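Local coordinates for periplasmic binding protein/LacI transcriptional regulator (Brachyspira murdochii, PDB 4KQC) that probably binds a carbohydrate as the solute-binding component of an ABC transporter, at residues A[53-58]-A[76-81]; A[96-101]-A[150-155]; A[43-48]-A[69-74]. One frame throughout, in Å; residues are numbered along the deposited sequence.

Overall arrangement
The contacts gather in and beside the lobe built on the six-stranded parallel sheet. Interactions 3 and 1 interlock along the chain: 43-48 and 53-58 precede 69-74 and 76-81, so the loop pair of interaction 3 leads into the helix pair of interaction 1, their centres about 13 Å apart. Interaction 2 closes later, joining loop 96-101 to the start of helix 152-171 in the lobe of the mixed sheet. Its centre lies about 18 Å from that of interaction 1 and 13 Å from that of interaction 3. Ile79 packs on Ile96, and Gln100 bonds to Gly73, which connects packing inside one lobe, interactions 1 and 3, to the contact between lobes, interaction 2.

Interaction 1: A[53-58]-A[76-81]; sequences DLLDSE and TEQIKR
Leu55 lays its CD2 methyl over the aliphatic root of Gln78, 3.5 Å from CB, at the buried side of two neighbouring helices of a Rossmann-like alpha/beta lobe. Helix 48-60 and helix 76-84 belong to successive beta-alpha-beta crossovers, so their segments run nearly parallel, 13° apart, with axes 10.1 Å from each other. Leucine suits this inner position because its branches also touch strands 6-10 and 66-68 through Val10, Ile66 and Phe68.

Farther out, polar groups take over. The carboxylate of Asp56 serves two donors with its two oxygens. Gln78, whose chain bends at chi2 (81°), swings its amide across so that NE2 donates to OD2 of Asp56 over 3.1 Å, in the amide's own plane but from above the carboxylate's. OD1 of Asp56 takes the almost straight bond from NH1 of Arg81, also 3.1 Å, which completes a salt bridge; OD1 lies at the guanidinium edge, near its plane, yet is itself approached from above the carboxylate plane. NH1 of Arg81 reaches the backbone O of Asp56 as well, at 3.2 Å and with a more bent geometry. Asn60 accepts from NH2, and with the bonds at NH1 this helps to fix the guanidinium's rotation. Replacing Asp56 by a leucine would probably leave the Arg81 charge without its mate and the Gln78 amide freer to turn. A water reinforces the clasp, accepting from NE of Arg81 at 2.8 Å and donating to OD1 of Asp56 at 3.0 Å.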
loop_
_atom_site.group_PDB
_atom_site.type_symbol
_atom_site.label_atom_id
_atom_site.label_comp_id
_atom_site.label_asym_id
_atom_site.label_seq_id
_atom_site.Cartn_x
_atom_site.Cartn_y
_atom_site.Cartn_z
ATOM N N ASP A 53 -20.730 -7.407 -8.781
ATOM C CA ASP A 53 -21.325 -8.185 -9.875
ATOM C C ASP A 53 -20.411 -9.202 -10.472
ATOM O O ASP A 53 -20.833 -10.337 -10.791
ATOM C CB ASP A 53 -21.733 -7.257 -11.030
ATOM C CG ASP A 53 -22.896 -6.257 -10.688
ATOM O OD1 ASP A 53 -23.715 -6.549 -9.784
ATOM O OD2 ASP A 53 -23.039 -5.234 -11.414
ATOM N N LEU A 54 -19.136 -8.806 -10.663
ATOM C CA LEU A 54 -18.142 -9.725 -11.217
ATOM C C LEU A 54 -17.906 -10.904 -10.252
ATOM O O LEU A 54 -17.806 -12.037 -10.705
ATOM C CB LEU A 54 -16.834 -8.987 -11.523
ATOM C CG LEU A 54 -16.883 -7.998 -12.730
ATOM C CD1 LEU A 54 -15.619 -7.145 -12.742
ATOM C CD2 LEU A 54 -17.042 -8.790 -14.001
ATOM N N LEU A 55 -17.782 -10.608 -8.957
ATOM C CA LEU A 55 -17.639 -11.679 -7.955
ATOM C C LEU A 55 -18.869 -12.637 -7.997
ATOM O O LEU A 55 -18.703 -13.871 -8.029
ATOM C CB LEU A 55 -17.412 -11.065 -6.582
ATOM C CG LEU A 55 -17.255 -12.081 -5.443
ATOM C CD1 LEU A 55 -16.127 -13.089 -5.707
ATOM C CD2 LEU A 55 -16.969 -11.301 -4.193
ATOM N N ASP A 56 -20.085 -12.093 -8.045
ATOM C CA ASP A 56 -21.236 -12.944 -8.209
ATOM C C ASP A 56 -21.214 -13.822 -9.426
ATOM O O ASP A 56 -21.565 -15.008 -9.340
ATOM C CB ASP A 56 -22.488 -12.090 -8.277
ATOM C CG ASP A 56 -22.960 -11.655 -6.857
ATOM O OD1 ASP A 56 -22.763 -12.434 -5.897
ATOM O OD2 ASP A 56 -23.588 -10.583 -6.715
ATOM N N SER A 57 -20.882 -13.218 -10.568
ATOM C CA SER A 57 -20.761 -13.952 -11.811
ATOM C C SER A 57 -19.760 -15.112 -11.721
ATOM O O SER A 57 -20.016 -16.208 -12.202
ATOM C CB SER A 57 -20.452 -12.953 -12.953
ATOM O OG SER A 57 -21.613 -12.127 -13.234
ATOM N N GLU A 58 -18.627 -14.904 -11.052
ATOM C CA GLU A 58 -17.639 -15.923 -10.890
ATOM C C GLU A 58 -18.128 -17.023 -9.909
ATOM O O GLU A 58 -17.864 -18.201 -10.138
ATOM C CB GLU A 58 -16.308 -15.298 -10.404
ATOM C CG GLU A 58 -15.606 -14.459 -11.456
ATOM C CD GLU A 58 -15.257 -15.257 -12.716
ATOM O OE1 GLU A 58 -14.647 -16.310 -12.574
ATOM O OE2 GLU A 58 -15.681 -14.921 -13.868
ATOM N N THR A 76 -20.266 -8.774 1.839
ATOM C CA THR A 76 -20.699 -9.772 2.763
ATOM C C THR A 76 -21.704 -10.771 2.184
ATOM O O THR A 76 -21.648 -11.937 2.536
ATOM C CB THR A 76 -21.283 -9.151 4.071
ATOM O OG1 THR A 76 -22.358 -8.252 3.775
ATOM C CG2 THR A 76 -20.279 -8.358 4.817
ATOM N N GLU A 77 -22.597 -10.322 1.309
ATOM C CA GLU A 77 -23.542 -11.226 0.681
ATOM C C GLU A 77 -22.812 -12.237 -0.175
ATOM O O GLU A 77 -23.133 -13.424 -0.149
ATOM C CB GLU A 77 -24.614 -10.470 -0.140
ATOM C CG GLU A 77 -25.485 -9.562 0.729
ATOM C CD GLU A 77 -26.744 -9.059 0.038
ATOM O OE1 GLU A 77 -26.942 -9.377 -1.151
ATOM O OE2 GLU A 77 -27.578 -8.347 0.683
ATOM N N GLN A 78 -21.842 -11.772 -0.939
ATOM C CA GLN A 78 -21.056 -12.644 -1.834
ATOM C C GLN A 78 -20.229 -13.655 -1.005
ATOM O O GLN A 78 -20.220 -14.861 -1.289
ATOM C CB GLN A 78 -20.121 -11.770 -2.673
ATOM C CG GLN A 78 -20.851 -11.020 -3.761
ATOM C CD GLN A 78 -21.563 -9.743 -3.290
ATOM O OE1 GLN A 78 -21.304 -9.199 -2.208
ATOM N NE2 GLN A 78 -22.532 -9.324 -4.073
ATOM N N ILE A 79 -19.621 -13.161 0.060
ATOM C CA ILE A 79 -18.785 -14.022 0.903
ATOM C C ILE A 79 -19.663 -15.044 1.636
ATOM O O ILE A 79 -19.335 -16.242 1.739
ATOM C CB ILE A 79 -17.933 -13.189 1.866
ATOM C CG1 ILE A 79 -16.919 -12.391 1.103
ATOM C CG2 ILE A 79 -17.253 -14.081 2.921
ATOM C CD1 ILE A 79 -16.383 -11.234 1.895
ATOM N N LYS A 80 -20.835 -14.618 2.065
ATOM C CA LYS A 80 -21.793 -15.540 2.675
ATOM C C LYS A 80 -22.163 -16.661 1.744
ATOM O O LYS A 80 -22.230 -17.862 2.148
ATOM C CB LYS A 80 -23.044 -14.775 3.178
ATOM C CG LYS A 80 -23.989 -15.687 3.897
ATOM C CD LYS A 80 -24.843 -14.885 4.843
ATOM C CE LYS A 80 -25.914 -15.755 5.439
ATOM N NZ LYS A 80 -26.854 -14.871 6.185
ATOM N N ARG A 81 -22.417 -16.328 0.471
ATOM C CA ARG A 81 -22.742 -17.358 -0.539
ATOM C C ARG A 81 -21.564 -18.312 -0.798
ATOM O O ARG A 81 -21.749 -19.516 -0.927
ATOM C CB ARG A 81 -23.350 -16.661 -1.816
ATOM C CG ARG A 81 -23.889 -17.563 -2.911
ATOM C CD ARG A 81 -24.955 -16.846 -3.744
ATOM N NE ARG A 81 -24.357 -15.926 -4.672
ATOM C CZ ARG A 81 -24.068 -16.207 -5.944
ATOM N NH1 ARG A 81 -23.443 -15.295 -6.710
ATOM N NH2 ARG A 81 -24.331 -17.403 -6.445
HETATM O O HOH W 1 -24.116 -13.421 -3.436
#

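Interaction 2: A[96-101]-A[150-155]; sequences ILPDQA and NSDTGI. With NO3 (nitrate ion), chain C.
Asp152 presents its CB to Leu97, whose CD2 rests 3.7 Å away, the two side chains sliding past each other in opposite directions. Moving outward, CG of Asp152 comes to 4.2 Å from CD of Pro98, and at the tip OD2 keeps the same 4.2 Å from that ring carbon, so the carboxylate meets hydrocarbon at van der Waals range. CG stands anti to the backbone N of Asp152 (chi1 -176°), which carries the acid group toward the proline; a second conformer is modelled, making the carboxylate contact less certain than that of CB. Leucine and proline suit the loop's side, one supplying a reaching methyl, the other a rigid ring.

Asp152 opens helix 152-171, where a negative charge would probably interact well with the helix dipole. Just before it, Ser151 occupies the N-cap position, its OG hydrogen-bonded to Asp149. Beyond the contact, ND2 of Asn150 grips a nitrate, probably from the crystallisation liquor, through O2 at 2.9 Å and O3 at 3.2 Å. Burying only 121 Å², this light touch bridges the two lobes, consistent with a contact across the interdomain cleft of the type I periplasmic binding protein fold.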
loop_
_atom_site.group_PDB
_atom_site.type_symbol
_atom_site.label_atom_id
_atom_site.label_comp_id
_atom_site.label_asym_id
_atom_site.label_seq_id
_atom_site.Cartn_x
_atom_site.Cartn_y
_atom_site.Cartn_z
ATOM N N ILE A 96 -9.890 -9.420 1.928
ATOM C CA ILE A 96 -11.274 -9.230 2.362
ATOM C C ILE A 96 -11.181 -8.514 3.714
ATOM O O ILE A 96 -10.374 -8.921 4.577
ATOM C CB ILE A 96 -11.968 -10.576 2.596
ATOM C CG1 ILE A 96 -12.230 -11.333 1.315
ATOM C CG2 ILE A 96 -13.321 -10.385 3.275
ATOM C CD1 ILE A 96 -11.107 -12.149 0.803
ATOM N N LEU A 97 -11.958 -7.479 3.923
ATOM C CA LEU A 97 -11.890 -6.796 5.238
ATOM C C LEU A 97 -12.260 -7.778 6.309
ATOM O O LEU A 97 -13.197 -8.540 6.155
ATOM C CB LEU A 97 -12.877 -5.636 5.347
ATOM C CG LEU A 97 -12.586 -4.329 4.665
ATOM C CD1 LEU A 97 -13.791 -3.383 4.905
ATOM C CD2 LEU A 97 -11.293 -3.692 5.121
ATOM N N PRO A 98 -11.560 -7.750 7.467
ATOM C CA PRO A 98 -11.770 -8.775 8.449
ATOM C C PRO A 98 -13.201 -8.901 8.952
ATOM O O PRO A 98 -13.706 -9.994 9.205
ATOM C CB PRO A 98 -10.814 -8.357 9.598
ATOM C CG PRO A 98 -9.717 -7.676 8.877
ATOM C CD PRO A 98 -10.370 -6.917 7.763
ATOM N N ASP A 99 -13.871 -7.768 9.120
ATOM C CA ASP A 99 -15.249 -7.782 9.562
ATOM C C ASP A 99 -16.250 -8.236 8.514
ATOM O O ASP A 99 -17.467 -8.293 8.798
ATOM C CB ASP A 99 -15.650 -6.413 10.235
ATOM C CG ASP A 99 -15.817 -5.240 9.243
ATOM O OD1 ASP A 99 -15.853 -5.432 8.014
ATOM O OD2 ASP A 99 -15.938 -4.107 9.739
ATOM N N GLN A 100 -15.784 -8.562 7.317
ATOM C CA GLN A 100 -16.631 -9.126 6.264
ATOM C C GLN A 100 -16.351 -10.607 6.039
ATOM O O GLN A 100 -17.064 -11.243 5.262
ATOM C CB GLN A 100 -16.450 -8.403 4.941
ATOM C CG GLN A 100 -16.870 -6.945 5.014
ATOM C CD GLN A 100 -16.931 -6.227 3.675
ATOM O OE1 GLN A 100 -16.901 -6.838 2.616
ATOM N NE2 GLN A 100 -16.935 -4.902 3.739
ATOM N N ALA A 101 -15.249 -11.127 6.566
ATOM C CA ALA A 101 -14.792 -12.428 6.136
ATOM C C ALA A 101 -15.644 -13.614 6.590
ATOM O O ALA A 101 -15.602 -14.693 5.966
ATOM C CB ALA A 101 -13.334 -12.635 6.616
ATOM N N ASN A 150 -9.564 5.272 6.437
ATOM C CA ASN A 150 -9.861 4.538 7.686
ATOM C C ASN A 150 -10.230 3.061 7.499
ATOM O O ASN A 150 -10.992 2.512 8.303
ATOM C CB ASN A 150 -10.951 5.286 8.461
ATOM C CG ASN A 150 -10.456 6.569 9.054
ATOM O OD1 ASN A 150 -9.554 6.538 9.894
ATOM N ND2 ASN A 150 -10.970 7.675 8.618
ATOM N N SER A 151 -9.714 2.470 6.463
ATOM C CA SER A 151 -9.868 1.063 6.132
ATOM C C SER A 151 -8.707 0.331 6.859
ATOM O O SER A 151 -7.733 0.953 7.341
ATOM C CB SER A 151 -9.775 0.890 4.604
ATOM O OG SER A 151 -8.385 0.965 4.137
ATOM N N ASP A 152 -8.749 -0.983 6.836
ATOM C CA ASP A 152 -7.680 -1.856 7.311
ATOM C C ASP A 152 -6.307 -1.472 6.747
ATOM O O ASP A 152 -5.321 -1.425 7.471
ATOM C CB ASP A 152 -8.073 -3.280 6.884
ATOM C CG ASP A 152 -7.152 -4.312 7.362
ATOM O OD1 ASP A 152 -6.879 -4.323 8.571
ATOM O OD2 ASP A 152 -6.770 -5.163 6.508
ATOM N N THR A 153 -6.256 -1.213 5.451
ATOM C CA THR A 153 -5.019 -0.808 4.766
ATOM C C THR A 153 -4.483 0.543 5.255
ATOM O O THR A 153 -3.318 0.675 5.630
ATOM C CB THR A 153 -5.252 -0.718 3.256
ATOM O OG1 THR A 153 -5.731 -1.994 2.781
ATOM C CG2 THR A 153 -4.020 -0.275 2.529
ATOM N N GLY A 154 -5.333 1.522 5.351
ATOM C CA GLY A 154 -4.889 2.861 5.795
ATOM C C GLY A 154 -4.458 2.798 7.243
ATOM O O GLY A 154 -3.455 3.400 7.630
ATOM N N ILE A 155 -5.243 2.105 8.079
ATOM C CA ILE A 155 -4.906 2.012 9.520
ATOM C C ILE A 155 -3.535 1.327 9.692
ATOM O O ILE A 155 -2.687 1.791 10.420
ATOM C CB ILE A 155 -6.014 1.315 10.295
ATOM C CG1 ILE A 155 -7.310 2.195 10.260
ATOM C CG2 ILE A 155 -5.597 0.991 11.705
ATOM C CD1 ILE A 155 -8.521 1.417 10.705
HETATM N N NO3 C . -10.674 10.957 9.773
HETATM O O1 NO3 C . -10.658 12.147 10.076
HETATM O O2 NO3 C . -11.095 10.592 8.539
HETATM O O3 NO3 C . -10.208 9.991 10.659
#

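Interaction 3: A[43-48]-A[69-74]; sequences ETESDS and AAVTGD
Val71 pushes its branched end into the turn at Glu45. Its CB lies 3.4 Å from the backbone O of Glu45, and CG1 comes to 4.0 Å from Glu45 CB. The other branch, CG2, packs at 3.9 Å against CA of Ser48; with chi1 at -64° the two methyls part to cover both residues, as suits a beta-branched residue. Ser48 places CB 3.3 Å from the backbone O of Thr72, and a small residue suits so close a fit. Its side chain also lies about 4 Å from a nitrate, probably from the crystallisation liquor, and such strand ends usually face this family's ligand cleft.

Two waters donate to the O of Glu45: one also donates to the O of Thr72 at 2.8 Å, while the other accepts from the N of Thr72 at 3.1 Å. Gly73 belongs here because its backbone angles would jam a CB against the preceding carbonyl, and that CB would also crowd Ser48.

Thr44 to Asp47 form a type I turn, whose Thr44 N bonds to OD2 of Asp47 at 3.2 Å. The Gln51 amide bonds to the O of Ala69 and the N of Val71, and Gln15 holds the N of Glu45. Both loops leave the C-terminal ends of parallel strands, 36-40 and 66-68, and lead into helices 48-60 and 76-84, with Trp19 of helix 18-33 against Glu45 and Ala69.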
loop_
_atom_site.group_PDB
_atom_site.type_symbol
_atom_site.label_atom_id
_atom_site.label_comp_id
_atom_site.label_asym_id
_atom_site.label_seq_id
_atom_site.Cartn_x
_atom_site.Cartn_y
_atom_site.Cartn_z
ATOM N N GLU A 43 -13.330 -1.283 -13.722
ATOM C CA GLU A 43 -12.563 -0.338 -14.558
ATOM C C GLU A 43 -11.733 0.616 -13.716
ATOM O O GLU A 43 -10.566 0.868 -14.030
ATOM C CB GLU A 43 -13.486 0.455 -15.495
ATOM C CG GLU A 43 -12.779 1.609 -16.211
ATOM C CD GLU A 43 -13.459 2.060 -17.493
ATOM O OE1 GLU A 43 -14.206 1.244 -18.074
ATOM O OE2 GLU A 43 -13.218 3.215 -17.934
ATOM N N THR A 44 -12.340 1.129 -12.656
ATOM C CA THR A 44 -11.647 1.867 -11.618
ATOM C C THR A 44 -11.974 1.296 -10.272
ATOM O O THR A 44 -12.982 0.609 -10.099
ATOM C CB THR A 44 -12.058 3.359 -11.614
ATOM O OG1 THR A 44 -13.324 3.494 -10.966
ATOM C CG2 THR A 44 -12.102 3.932 -12.986
ATOM N N GLU A 45 -11.142 1.584 -9.290
ATOM C CA GLU A 45 -11.361 1.049 -7.945
ATOM C C GLU A 45 -12.606 1.614 -7.262
ATOM O O GLU A 45 -13.067 1.009 -6.295
ATOM C CB GLU A 45 -10.105 1.134 -7.088
ATOM C CG GLU A 45 -8.971 0.344 -7.706
ATOM C CD GLU A 45 -7.747 0.268 -6.795
ATOM O OE1 GLU A 45 -7.762 0.765 -5.629
ATOM O OE2 GLU A 45 -6.707 -0.247 -7.214
ATOM N N SER A 46 -13.172 2.710 -7.745
ATOM C CA SER A 46 -14.427 3.210 -7.177
ATOM C C SER A 46 -15.649 2.437 -7.635
ATOM O O SER A 46 -16.750 2.658 -7.132
ATOM C CB SER A 46 -14.587 4.691 -7.532
ATOM O OG SER A 46 -13.394 5.361 -7.207
ATOM N N ASP A 47 -15.485 1.502 -8.594
ATOM C CA ASP A 47 -16.652 0.803 -9.211
ATOM C C ASP A 47 -16.963 -0.439 -8.386
ATOM O O ASP A 47 -16.823 -1.581 -8.811
ATOM C CB ASP A 47 -16.392 0.481 -10.695
ATOM C CG ASP A 47 -16.230 1.698 -11.551
ATOM O OD1 ASP A 47 -16.922 2.739 -11.310
ATOM O OD2 ASP A 47 -15.503 1.654 -12.554
ATOM N N SER A 48 -17.378 -0.208 -7.140
ATOM C CA SER A 48 -17.671 -1.294 -6.218
ATOM C C SER A 48 -18.822 -2.178 -6.709
ATOM O O SER A 48 -18.784 -3.393 -6.489
ATOM C CB SER A 48 -18.023 -0.749 -4.817
ATOM O OG SER A 48 -19.202 0.029 -4.851
ATOM N N ALA A 69 -9.440 -9.726 -4.077
ATOM C CA ALA A 69 -8.902 -8.463 -3.495
ATOM C C ALA A 69 -10.004 -7.451 -3.608
ATOM O O ALA A 69 -10.229 -6.970 -4.716
ATOM C CB ALA A 69 -7.708 -7.977 -4.289
ATOM N N ALA A 70 -10.622 -7.107 -2.486
ATOM C CA ALA A 70 -11.855 -6.272 -2.488
ATOM C C ALA A 70 -11.460 -4.787 -2.651
ATOM O O ALA A 70 -10.544 -4.321 -1.975
ATOM C CB ALA A 70 -12.616 -6.444 -1.214
ATOM N N VAL A 71 -12.149 -4.071 -3.527
ATOM C CA VAL A 71 -12.107 -2.612 -3.515
ATOM C C VAL A 71 -12.959 -2.179 -2.297
ATOM O O VAL A 71 -13.555 -3.023 -1.595
ATOM C CB VAL A 71 -12.573 -1.993 -4.847
ATOM C CG1 VAL A 71 -11.632 -2.383 -6.008
ATOM C CG2 VAL A 71 -14.037 -2.259 -5.125
ATOM N N THR A 72 -13.077 -0.883 -2.039
ATOM C CA THR A 72 -13.940 -0.377 -0.991
ATOM C C THR A 72 -15.392 -0.755 -1.251
ATOM O O THR A 72 -15.840 -0.577 -2.341
ATOM C CB THR A 72 -13.847 1.177 -0.954
ATOM O OG1 THR A 72 -12.505 1.529 -0.585
ATOM C CG2 THR A 72 -14.723 1.772 0.028
ATOM N N GLY A 73 -16.072 -1.348 -0.257
ATOM C CA GLY A 73 -17.472 -1.723 -0.449
ATOM C C GLY A 73 -17.822 -2.900 0.408
ATOM O O GLY A 73 -16.949 -3.410 1.132
ATOM N N ASP A 74 -19.054 -3.329 0.305
ATOM C CA ASP A 74 -19.591 -4.372 1.149
ATOM C C ASP A 74 -19.817 -5.633 0.324
ATOM O O ASP A 74 -20.773 -5.747 -0.477
ATOM C CB ASP A 74 -20.889 -3.894 1.735
ATOM C CG ASP A 74 -21.535 -4.884 2.762
ATOM O OD1 ASP A 74 -21.327 -6.120 2.669
ATOM O OD2 ASP A 74 -22.314 -4.369 3.649
HETATM O O HOH W 2 -15.062 1.184 -4.330
HETATM O O HOH W 3 -11.696 1.327 -3.644
#